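Local coordinates for protein rhamnosidase B (Bacillus sp., PDB 2OKX) that probably hydrolyses terminal alpha-L-rhamnose from glycosides, as an alpha-L-rhamnosidase of glycoside hydrolase family 78, at residues Ala608-Pro612 against Leu613-Gln617; Ala651-Trp654 against Pro655-His659; Ala677-Leu681 against Leu682-Pro686. All blocks are in the same frame, centred on the assembly; numbering follows the deposited sequence.

Contact 1 (Ala608-Pro612 against Leu613-Gln617); sequences ADETP and LYLDQ
The ring of Tyr614 lies against the backbone of the turn that carries it. Over one face sits Pro612 O, 3.4 Å above the plane and displaced toward the CD2/CE2 rim; at the edge, close to the ring plane, Thr611 O reaches CD2 at 3.4 Å. Ala608 CB comes obliquely to Tyr614 CE2 at 3.9 Å. The ring gets there because CG stands anti to the carbonyl carbon (chi1 -62°).

The backbone itself makes a type I beta turn from Thr611 to Tyr614, closed by Tyr614 N donating to Thr611 O at 2.9 Å. An ST turn is superimposed on it: Leu613 N donates at 3.1 Å to Thr611 OG1, which is swung anti to its own backbone N (chi1 164°). The other branch, CG2, presses on Leu615 CD1 at 3.5 Å, tighter than an ordinary van der Waals contact, and Glu610 CB flanks the same methyl at 3.9 Å.

Thr611 O and OG1 each accept a backbone N-H of the turn, while CG2 packs on leucine. The Tyr614 hydroxyl bonds to Ala656 O and Pro612 O accepts from Thr660, so the turn's polar groups tie this loop of the catalytic alpha barrel to helix 647-665.

Contact 2 (Ala651-Trp654 against Pro655-His659); sequences ARIW and PAVKH
Lys658 packs on the indole of Trp654 one turn earlier on helix 647-665, which is kinked at Pro655 and belongs to the alpha barrel of this family 78 enzyme.

Apolar contacts come first. Lys658 CB lies over one face of the indole, 4.0 Å from the centroid of the six-membered ring of Trp654 and 19° off its normal, a CH-pi contact. Trp654 CG is anti to the backbone N (chi1 169°), which swings the indole along the helix toward the following turn; the lysine chain, extended as far as CE, carries Lys658 CD past Trp654 CZ2 at 3.9 Å. Val657 meets the same indole obliquely, its CG1 4.0 Å from Trp654 CZ3, while its CG2 faces Ile653 CG2 at 4.2 Å. Around them, helix 696-715 packs on Trp654 and Val657, and Trp633 of helix 627-644 on Ile653 and Val657.

Hydrogen bonds form the second group. Val657 N donates to Ile653 O, and Lys658 N donates to Trp654 O at 2.8 Å. Beyond the helix, Glu721 OE1 accepts from Trp654 NE1. Pro655 has no N-H to give Ala651 O, and Pro655 CD lies 3.3 Å from Ala651 O.

Water supplies the third kind. A single molecule bridges the broken turn, donating to Arg652 O at 2.6 Å and accepting from Ala656 N at 3.1 Å.

Contact 3 (Ala677-Leu681 against Leu682-Pro686); sequences AGWNL and LDWAP
Leu681 CD2 rests over one face of the Trp684 indole, in an irregular loop of the alpha barrel domain, between helix 647-665 and strand 694-695, that makes two inverse gamma turns, centred on Asn680 and Trp684. The methyl stands 4.1 Å above the ring plane, offset toward the rim, and its nearest atom there is CH2 at 4.2 Å.

Among the three large side chains, Leu681 and Trp679 share a first torsion and Trp684 differs. In Leu681, CG anti to the backbone N (chi1 178°) sends the branch forward along the chain: CD2 goes to the indole and CD1 to the peptide oxygen of Asp683, at 3.6 Å. Trp684 does otherwise, its CG anti to the carbonyl carbon (chi1 -66°), which turns the six-membered end of its indole back toward the preceding residues. The indole of Trp679 leans over to meet that end. The two tryptophan side chains cross at roughly a right angle, with Trp684 CH2 at the edge of the Trp679 ring and near its plane.

Leu682 points its side chain elsewhere, onto His697 and Phe701 of helix 696-715. Asp683 is held by Ser800 and the backbone of Gly799, and its OD2 takes a weak bond from Trp684 N. Where the indoles touch, Trp679 CZ2 is 4.1 Å from Trp684 CH2.

How the contacts relate
All three contacts lie in series within the same alpha barrel domain, and contact 1 is the hub. Its centre is about 14 Å from that of contact 2, and the two touch: besides the bond from the tyrosine hydroxyl, Tyr614 OH packs 3.4 Å from His659 CD2, and Pro612 CB packs 3.6 Å from His659 NE2. Toward contact 3, whose centre is about 18 Å away, the link is packing, with Asp616 OD1 3.7 Å from Trp679 CE3. Contacts 2 and 3 do not meet, their nearest atoms being about 17 Å apart. A glycerol, probably from the crystallisation liquor, lies about 3 Å from the Trp679 side chain, and may mark a pocket beside contact 3.

Contact 1 (Ala608-Pro612 against Leu613-Gln617)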
ATOM      1  N   ALA A 608      -4.938   6.193  19.666  1.00 30.27           N
ATOM      2  CA  ALA A 608      -4.882   6.061  21.119  1.00 33.53           C
ATOM      3  C   ALA A 608      -6.155   5.443  21.698  1.00 35.92           C
ATOM      4  O   ALA A 608      -6.087   4.652  22.639  1.00 35.65           O
ATOM      5  CB  ALA A 608      -4.628   7.423  21.759  1.00 33.46           C
ATOM      6  N   ASP A 609      -7.312   5.805  21.144  1.00 38.37           N
ATOM      7  CA  ASP A 609      -8.578   5.257  21.628  1.00 41.68           C
ATOM      8  C   ASP A 609      -8.620   3.745  21.449  1.00 41.99           C
ATOM      9  O   ASP A 609      -9.200   3.034  22.268  1.00 44.30           O
ATOM     10  CB  ASP A 609      -9.769   5.882  20.894  1.00 44.51           C
ATOM     11  CG  ASP A 609      -9.994   7.332  21.269  1.00 47.64           C
ATOM     12  OD1 ASP A 609      -9.969   7.646  22.478  1.00 49.04           O
ATOM     13  OD2 ASP A 609     -10.210   8.158  20.356  1.00 50.94           O
ATOM     14  N   GLU A 610      -8.008   3.258  20.376  1.00 40.82           N
ATOM     15  CA  GLU A 610      -7.973   1.826  20.102  1.00 40.02           C
ATOM     16  C   GLU A 610      -7.018   1.128  21.063  1.00 39.26           C
ATOM     17  O   GLU A 610      -7.321   0.062  21.588  1.00 38.81           O
ATOM     18  CB  GLU A 610      -7.512   1.560  18.666  1.00 41.34           C
ATOM     19  CG  GLU A 610      -8.544   0.880  17.773  1.00 43.77           C
ATOM     20  CD  GLU A 610      -9.393  -0.135  18.514  1.00 44.14           C
ATOM     21  OE1 GLU A 610     -10.358   0.285  19.186  1.00 45.98           O
ATOM     22  OE2 GLU A 610      -9.097  -1.347  18.435  1.00 43.85           O
ATOM     23  N   THR A 611      -5.855   1.733  21.278  1.00 37.35           N
ATOM     24  CA  THR A 611      -4.850   1.171  22.170  1.00 34.81           C
ATOM     25  C   THR A 611      -3.705   2.149  22.418  1.00 34.78           C
ATOM     26  O   THR A 611      -3.184   2.763  21.483  1.00 32.88           O
ATOM     27  CB  THR A 611      -4.253  -0.134  21.603  1.00 35.16           C
ATOM     28  OG1 THR A 611      -3.041  -0.445  22.302  1.00 33.02           O
ATOM     29  CG2 THR A 611      -3.952   0.010  20.115  1.00 34.48           C
ATOM     30  N   PRO A 612      -3.299   2.302  23.688  1.00 31.90           N
ATOM     31  CA  PRO A 612      -2.212   3.205  24.076  1.00 30.40           C
ATOM     32  C   PRO A 612      -0.871   2.788  23.479  1.00 28.88           C
ATOM     33  O   PRO A 612       0.096   3.551  23.515  1.00 27.39           O
ATOM     34  CB  PRO A 612      -2.225   3.117  25.601  1.00 29.92           C
ATOM     35  CG  PRO A 612      -2.661   1.705  25.843  1.00 30.89           C
ATOM     36  CD  PRO A 612      -3.806   1.564  24.860  1.00 32.34           C
ATOM     37  N   LEU A 613      -0.817   1.573  22.939  1.00 28.86           N
ATOM     38  CA  LEU A 613       0.405   1.059  22.327  1.00 28.70           C
ATOM     39  C   LEU A 613       0.530   1.554  20.881  1.00 28.17           C
ATOM     40  O   LEU A 613       1.592   1.439  20.265  1.00 28.01           O
ATOM     41  CB  LEU A 613       0.412  -0.473  22.364  1.00 29.27           C
ATOM     42  CG  LEU A 613       0.305  -1.113  23.756  1.00 31.39           C
ATOM     43  CD1 LEU A 613       0.370  -2.628  23.625  1.00 30.86           C
ATOM     44  CD2 LEU A 613       1.431  -0.603  24.655  1.00 31.12           C
ATOM     45  N   TYR A 614      -0.571   2.097  20.364  1.00 27.62           N
ATOM     46  CA  TYR A 614      -0.659   2.663  19.014  1.00 27.36           C
ATOM     47  C   TYR A 614      -0.613   1.654  17.868  1.00 25.60           C
ATOM     48  O   TYR A 614       0.186   0.717  17.877  1.00 25.42           O
ATOM     49  CB  TYR A 614       0.430   3.730  18.824  1.00 27.24           C
ATOM     50  CG  TYR A 614       0.297   4.924  19.762  1.00 29.31           C
ATOM     51  CD1 TYR A 614       1.306   5.884  19.847  1.00 29.31           C
ATOM     52  CD2 TYR A 614      -0.833   5.086  20.568  1.00 29.22           C
ATOM     53  CE1 TYR A 614       1.193   6.977  20.715  1.00 30.59           C
ATOM     54  CE2 TYR A 614      -0.956   6.170  21.436  1.00 30.16           C
ATOM     55  CZ  TYR A 614       0.058   7.111  21.506  1.00 31.91           C
ATOM     56  OH  TYR A 614      -0.066   8.180  22.370  1.00 31.62           O
ATOM     57  N   LEU A 615      -1.480   1.867  16.877  1.00 25.00           N
ATOM     58  CA  LEU A 615      -1.575   0.992  15.707  1.00 23.78           C
ATOM     59  C   LEU A 615      -0.348   1.057  14.806  1.00 23.12           C
ATOM     60  O   LEU A 615       0.282   2.106  14.680  1.00 23.88           O
ATOM     61  CB  LEU A 615      -2.830   1.332  14.896  1.00 22.86           C
ATOM     62  CG  LEU A 615      -4.085   0.509  15.212  1.00 24.72           C
ATOM     63  CD1 LEU A 615      -4.317   0.467  16.713  1.00 24.09           C
ATOM     64  CD2 LEU A 615      -5.287   1.102  14.490  1.00 20.70           C
ATOM     65  N   ASP A 616      -0.023  -0.073  14.179  1.00 22.08           N
ATOM     66  CA  ASP A 616       1.137  -0.165  13.299  1.00 21.68           C
ATOM     67  C   ASP A 616       0.916   0.440  11.908  1.00 22.34           C
ATOM     68  O   ASP A 616       1.863   0.604  11.140  1.00 23.07           O
ATOM     69  CB  ASP A 616       1.614  -1.625  13.211  1.00 21.61           C
ATOM     70  CG  ASP A 616       0.476  -2.611  12.990  1.00 23.31           C
ATOM     71  OD1 ASP A 616       0.624  -3.780  13.412  1.00 22.13           O
ATOM     72  OD2 ASP A 616      -0.550  -2.229  12.389  1.00 23.65           O
ATOM     73  N   GLN A 617      -0.337   0.757  11.590  1.00 21.36           N
ATOM     74  CA  GLN A 617      -0.700   1.415  10.334  1.00 22.51           C
ATOM     75  C   GLN A 617      -1.959   2.235  10.624  1.00 23.18           C
ATOM     76  O   GLN A 617      -2.852   1.772  11.334  1.00 24.17           O
ATOM     77  CB  GLN A 617      -0.917   0.409   9.180  1.00 20.59           C
ATOM     78  CG  GLN A 617      -1.368  -0.991   9.565  1.00 22.92           C
ATOM     79  CD  GLN A 617      -2.848  -1.072   9.875  1.00 23.17           C
ATOM     80  OE1 GLN A 617      -3.692  -0.803   9.016  1.00 21.07           O
ATOM     81  NE2 GLN A 617      -3.171  -1.447  11.106  1.00 22.12           N
TER

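Contact 2 (Ala651-Trp654 against Pro655-His659)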
ATOM      1  N   ALA A 651       6.835  19.919  21.377  1.00 33.49           N
ATOM      2  CA  ALA A 651       5.958  20.198  22.507  1.00 34.00           C
ATOM      3  C   ALA A 651       4.576  19.593  22.275  1.00 33.52           C
ATOM      4  O   ALA A 651       3.981  19.019  23.188  1.00 32.32           O
ATOM      5  CB  ALA A 651       5.843  21.710  22.715  1.00 34.98           C
ATOM      6  N   ARG A 652       4.074  19.720  21.050  1.00 32.24           N
ATOM      7  CA  ARG A 652       2.762  19.183  20.708  1.00 31.76           C
ATOM      8  C   ARG A 652       2.721  17.664  20.753  1.00 32.21           C
ATOM      9  O   ARG A 652       1.722  17.078  21.168  1.00 33.30           O
ATOM     10  CB  ARG A 652       2.334  19.628  19.304  1.00 32.76           C
ATOM     11  CG  ARG A 652       2.058  21.114  19.143  1.00 36.85           C
ATOM     12  CD  ARG A 652       1.292  21.368  17.851  1.00 38.76           C
ATOM     13  NE  ARG A 652       2.052  20.984  16.663  1.00 41.81           N
ATOM     14  CZ  ARG A 652       2.942  21.764  16.058  1.00 41.88           C
ATOM     15  NH1 ARG A 652       3.589  21.332  14.984  1.00 40.73           N
ATOM     16  NH2 ARG A 652       3.175  22.987  16.519  1.00 41.14           N
ATOM     17  N   ILE A 653       3.810  17.026  20.331  1.00 30.47           N
ATOM     18  CA  ILE A 653       3.863  15.569  20.282  1.00 30.45           C
ATOM     19  C   ILE A 653       4.357  14.867  21.550  1.00 30.93           C
ATOM     20  O   ILE A 653       4.083  13.683  21.744  1.00 30.04           O
ATOM     21  CB  ILE A 653       4.733  15.096  19.075  1.00 28.96           C
ATOM     22  CG1 ILE A 653       4.235  13.744  18.569  1.00 27.60           C
ATOM     23  CG2 ILE A 653       6.200  14.987  19.482  1.00 29.48           C
ATOM     24  CD1 ILE A 653       2.888  13.818  17.889  1.00 25.94           C
ATOM     25  N   TRP A 654       5.074  15.583  22.414  1.00 31.26           N
ATOM     26  CA  TRP A 654       5.602  14.968  23.635  1.00 32.21           C
ATOM     27  C   TRP A 654       4.580  14.158  24.435  1.00 31.03           C
ATOM     28  O   TRP A 654       4.848  13.017  24.813  1.00 31.74           O
ATOM     29  CB  TRP A 654       6.235  16.024  24.551  1.00 32.08           C
ATOM     30  CG  TRP A 654       6.552  15.491  25.926  1.00 33.40           C
ATOM     31  CD1 TRP A 654       6.085  15.973  27.117  1.00 33.91           C
ATOM     32  CD2 TRP A 654       7.366  14.352  26.248  1.00 32.29           C
ATOM     33  NE1 TRP A 654       6.556  15.205  28.158  1.00 33.06           N
ATOM     34  CE2 TRP A 654       7.343  14.204  27.655  1.00 33.16           C
ATOM     35  CE3 TRP A 654       8.111  13.442  25.486  1.00 33.61           C
ATOM     36  CZ2 TRP A 654       8.036  13.181  28.316  1.00 31.77           C
ATOM     37  CZ3 TRP A 654       8.800  12.424  26.144  1.00 33.02           C
ATOM     38  CH2 TRP A 654       8.756  12.304  27.545  1.00 33.54           C
ATOM     39  N   PRO A 655       3.402  14.737  24.717  1.00 31.19           N
ATOM     40  CA  PRO A 655       2.381  14.010  25.482  1.00 31.86           C
ATOM     41  C   PRO A 655       2.040  12.638  24.897  1.00 31.60           C
ATOM     42  O   PRO A 655       1.946  11.650  25.629  1.00 31.25           O
ATOM     43  CB  PRO A 655       1.194  14.969  25.462  1.00 32.43           C
ATOM     44  CG  PRO A 655       1.865  16.307  25.488  1.00 32.34           C
ATOM     45  CD  PRO A 655       2.979  16.127  24.475  1.00 31.36           C
ATOM     46  N   ALA A 656       1.856  12.576  23.580  1.00 30.53           N
ATOM     47  CA  ALA A 656       1.531  11.313  22.922  1.00 30.17           C
ATOM     48  C   ALA A 656       2.684  10.326  23.065  1.00 29.66           C
ATOM     49  O   ALA A 656       2.469   9.118  23.183  1.00 30.79           O
ATOM     50  CB  ALA A 656       1.224  11.550  21.444  1.00 30.57           C
ATOM     51  N   VAL A 657       3.909  10.843  23.050  1.00 29.61           N
ATOM     52  CA  VAL A 657       5.094  10.002  23.184  1.00 28.95           C
ATOM     53  C   VAL A 657       5.190   9.443  24.600  1.00 30.33           C
ATOM     54  O   VAL A 657       5.434   8.252  24.797  1.00 28.80           O
ATOM     55  CB  VAL A 657       6.382  10.802  22.869  1.00 28.51           C
ATOM     56  CG1 VAL A 657       7.609   9.964  23.187  1.00 26.59           C
ATOM     57  CG2 VAL A 657       6.389  11.213  21.400  1.00 27.14           C
ATOM     58  N   LYS A 658       5.001  10.319  25.580  1.00 31.87           N
ATOM     59  CA  LYS A 658       5.056   9.936  26.988  1.00 34.34           C
ATOM     60  C   LYS A 658       3.959   8.914  27.286  1.00 33.85           C
ATOM     61  O   LYS A 658       4.195   7.892  27.934  1.00 33.08           O
ATOM     62  CB  LYS A 658       4.865  11.182  27.855  1.00 36.23           C
ATOM     63  CG  LYS A 658       4.920  10.951  29.354  1.00 40.05           C
ATOM     64  CD  LYS A 658       4.718  12.270  30.092  1.00 42.38           C
ATOM     65  CE  LYS A 658       4.789  12.087  31.597  1.00 45.28           C
ATOM     66  NZ  LYS A 658       6.102  11.530  32.016  1.00 47.53           N
ATOM     67  N   HIS A 659       2.761   9.202  26.789  1.00 33.78           N
ATOM     68  CA  HIS A 659       1.602   8.341  26.982  1.00 34.24           C
ATOM     69  C   HIS A 659       1.835   6.888  26.566  1.00 34.17           C
ATOM     70  O   HIS A 659       1.579   5.968  27.341  1.00 32.85           O
ATOM     71  CB  HIS A 659       0.407   8.911  26.213  1.00 36.40           C
ATOM     72  CG  HIS A 659      -0.817   8.053  26.271  1.00 40.64           C
ATOM     73  ND1 HIS A 659      -1.502   7.806  27.443  1.00 42.81           N
ATOM     74  CD2 HIS A 659      -1.474   7.372  25.302  1.00 42.11           C
ATOM     75  CE1 HIS A 659      -2.527   7.011  27.192  1.00 43.37           C
ATOM     76  NE2 HIS A 659      -2.533   6.733  25.901  1.00 43.33           N
TER
HETATM   77  O   HOH W   1       0.665  14.717  21.653  1.00 35.24           O

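Contact 3 (Ala677-Leu681 against Leu682-Pro686)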
ATOM      1  N   ALA A 677       2.045 -10.435  24.643  1.00 37.77           N
ATOM      2  CA  ALA A 677       1.327 -11.400  23.824  1.00 37.67           C
ATOM      3  C   ALA A 677       0.829 -10.601  22.629  1.00 36.93           C
ATOM      4  O   ALA A 677      -0.204  -9.942  22.708  1.00 37.31           O
ATOM      5  CB  ALA A 677       0.149 -11.984  24.597  1.00 36.23           C
ATOM      6  N   GLY A 678       1.579 -10.644  21.532  1.00 37.05           N
ATOM      7  CA  GLY A 678       1.185  -9.899  20.350  1.00 35.86           C
ATOM      8  C   GLY A 678       2.117 -10.116  19.175  1.00 34.66           C
ATOM      9  O   GLY A 678       2.928 -11.038  19.180  1.00 35.77           O
ATOM     10  N   TRP A 679       2.002  -9.262  18.164  1.00 33.37           N
ATOM     11  CA  TRP A 679       2.832  -9.369  16.969  1.00 32.17           C
ATOM     12  C   TRP A 679       4.179  -8.713  17.270  1.00 32.31           C
ATOM     13  O   TRP A 679       4.345  -7.508  17.097  1.00 32.81           O
ATOM     14  CB  TRP A 679       2.126  -8.668  15.804  1.00 29.90           C
ATOM     15  CG  TRP A 679       2.639  -9.021  14.441  1.00 27.90           C
ATOM     16  CD1 TRP A 679       3.547  -9.994  14.123  1.00 26.93           C
ATOM     17  CD2 TRP A 679       2.254  -8.410  13.204  1.00 27.23           C
ATOM     18  NE1 TRP A 679       3.750 -10.024  12.764  1.00 27.46           N
ATOM     19  CE2 TRP A 679       2.970  -9.061  12.176  1.00 27.65           C
ATOM     20  CE3 TRP A 679       1.372  -7.375  12.865  1.00 28.07           C
ATOM     21  CZ2 TRP A 679       2.832  -8.708  10.828  1.00 27.57           C
ATOM     22  CZ3 TRP A 679       1.236  -7.023  11.522  1.00 26.65           C
ATOM     23  CH2 TRP A 679       1.963  -7.689  10.524  1.00 27.15           C
ATOM     24  N   ASN A 680       5.131  -9.522  17.727  1.00 32.19           N
ATOM     25  CA  ASN A 680       6.469  -9.048  18.093  1.00 32.55           C
ATOM     26  C   ASN A 680       7.422  -9.157  16.911  1.00 31.98           C
ATOM     27  O   ASN A 680       8.434  -9.856  16.975  1.00 32.76           O
ATOM     28  CB  ASN A 680       6.992  -9.889  19.261  1.00 32.79           C
ATOM     29  CG  ASN A 680       6.000  -9.969  20.405  1.00 32.99           C
ATOM     30  OD1 ASN A 680       5.835 -11.020  21.031  1.00 34.52           O
ATOM     31  ND2 ASN A 680       5.336  -8.855  20.689  1.00 29.79           N
ATOM     32  N   LEU A 681       7.098  -8.436  15.844  1.00 30.38           N
ATOM     33  CA  LEU A 681       7.873  -8.469  14.612  1.00 28.90           C
ATOM     34  C   LEU A 681       9.012  -7.469  14.473  1.00 28.11           C
ATOM     35  O   LEU A 681       9.026  -6.415  15.109  1.00 26.90           O
ATOM     36  CB  LEU A 681       6.926  -8.274  13.422  1.00 29.20           C
ATOM     37  CG  LEU A 681       7.554  -8.230  12.025  1.00 28.70           C
ATOM     38  CD1 LEU A 681       7.949  -9.640  11.622  1.00 29.24           C
ATOM     39  CD2 LEU A 681       6.571  -7.639  11.019  1.00 28.38           C
ATOM     40  N   LEU A 682       9.960  -7.826  13.613  1.00 28.25           N
ATOM     41  CA  LEU A 682      11.088  -6.973  13.277  1.00 27.40           C
ATOM     42  C   LEU A 682      11.442  -7.171  11.803  1.00 26.89           C
ATOM     43  O   LEU A 682      11.361  -6.234  11.018  1.00 27.38           O
ATOM     44  CB  LEU A 682      12.324  -7.275  14.132  1.00 27.13           C
ATOM     45  CG  LEU A 682      13.545  -6.453  13.679  1.00 27.68           C
ATOM     46  CD1 LEU A 682      13.201  -4.965  13.702  1.00 27.77           C
ATOM     47  CD2 LEU A 682      14.742  -6.735  14.573  1.00 30.65           C
ATOM     48  N   ASP A 683      11.808  -8.395  11.426  1.00 26.21           N
ATOM     49  CA  ASP A 683      12.205  -8.683  10.047  1.00 27.05           C
ATOM     50  C   ASP A 683      11.526  -9.924   9.458  1.00 27.83           C
ATOM     51  O   ASP A 683      11.023 -10.777  10.192  1.00 29.36           O
ATOM     52  CB  ASP A 683      13.727  -8.872   9.994  1.00 24.98           C
ATOM     53  CG  ASP A 683      14.276  -8.838   8.583  1.00 25.93           C
ATOM     54  OD1 ASP A 683      15.428  -9.290   8.384  1.00 24.04           O
ATOM     55  OD2 ASP A 683      13.568  -8.350   7.676  1.00 24.96           O
ATOM     56  N   TRP A 684      11.521 -10.023   8.130  1.00 27.66           N
ATOM     57  CA  TRP A 684      10.924 -11.174   7.451  1.00 28.59           C
ATOM     58  C   TRP A 684      12.008 -12.237   7.299  1.00 27.88           C
ATOM     59  O   TRP A 684      12.548 -12.451   6.212  1.00 28.16           O
ATOM     60  CB  TRP A 684      10.379 -10.778   6.068  1.00 28.93           C
ATOM     61  CG  TRP A 684       9.211  -9.826   6.117  1.00 31.61           C
ATOM     62  CD1 TRP A 684       9.157  -8.566   5.589  1.00 31.45           C
ATOM     63  CD2 TRP A 684       7.935 -10.056   6.736  1.00 32.84           C
ATOM     64  NE1 TRP A 684       7.931  -7.997   5.843  1.00 31.90           N
ATOM     65  CE2 TRP A 684       7.161  -8.888   6.545  1.00 32.65           C
ATOM     66  CE3 TRP A 684       7.373 -11.135   7.434  1.00 33.63           C
ATOM     67  CZ2 TRP A 684       5.854  -8.766   7.029  1.00 33.62           C
ATOM     68  CZ3 TRP A 684       6.069 -11.013   7.916  1.00 33.63           C
ATOM     69  CH2 TRP A 684       5.326  -9.836   7.710  1.00 33.79           C
ATOM     70  N   ALA A 685      12.329 -12.889   8.410  1.00 28.10           N
ATOM     71  CA  ALA A 685      13.351 -13.926   8.434  1.00 28.77           C
ATOM     72  C   ALA A 685      13.052 -14.880   9.587  1.00 29.25           C
ATOM     73  O   ALA A 685      12.287 -14.541  10.488  1.00 26.47           O
ATOM     74  CB  ALA A 685      14.726 -13.297   8.614  1.00 27.46           C
ATOM     75  N   PRO A 686      13.658 -16.080   9.570  1.00 31.64           N
ATOM     76  CA  PRO A 686      13.489 -17.126  10.587  1.00 33.26           C
ATOM     77  C   PRO A 686      13.912 -16.741  12.005  1.00 34.23           C
ATOM     78  O   PRO A 686      14.430 -17.576  12.746  1.00 34.33           O
ATOM     79  CB  PRO A 686      14.334 -18.277  10.044  1.00 34.48           C
ATOM     80  CG  PRO A 686      14.302 -18.064   8.572  1.00 34.52           C
ATOM     81  CD  PRO A 686      14.494 -16.576   8.465  1.00 32.98           C
TER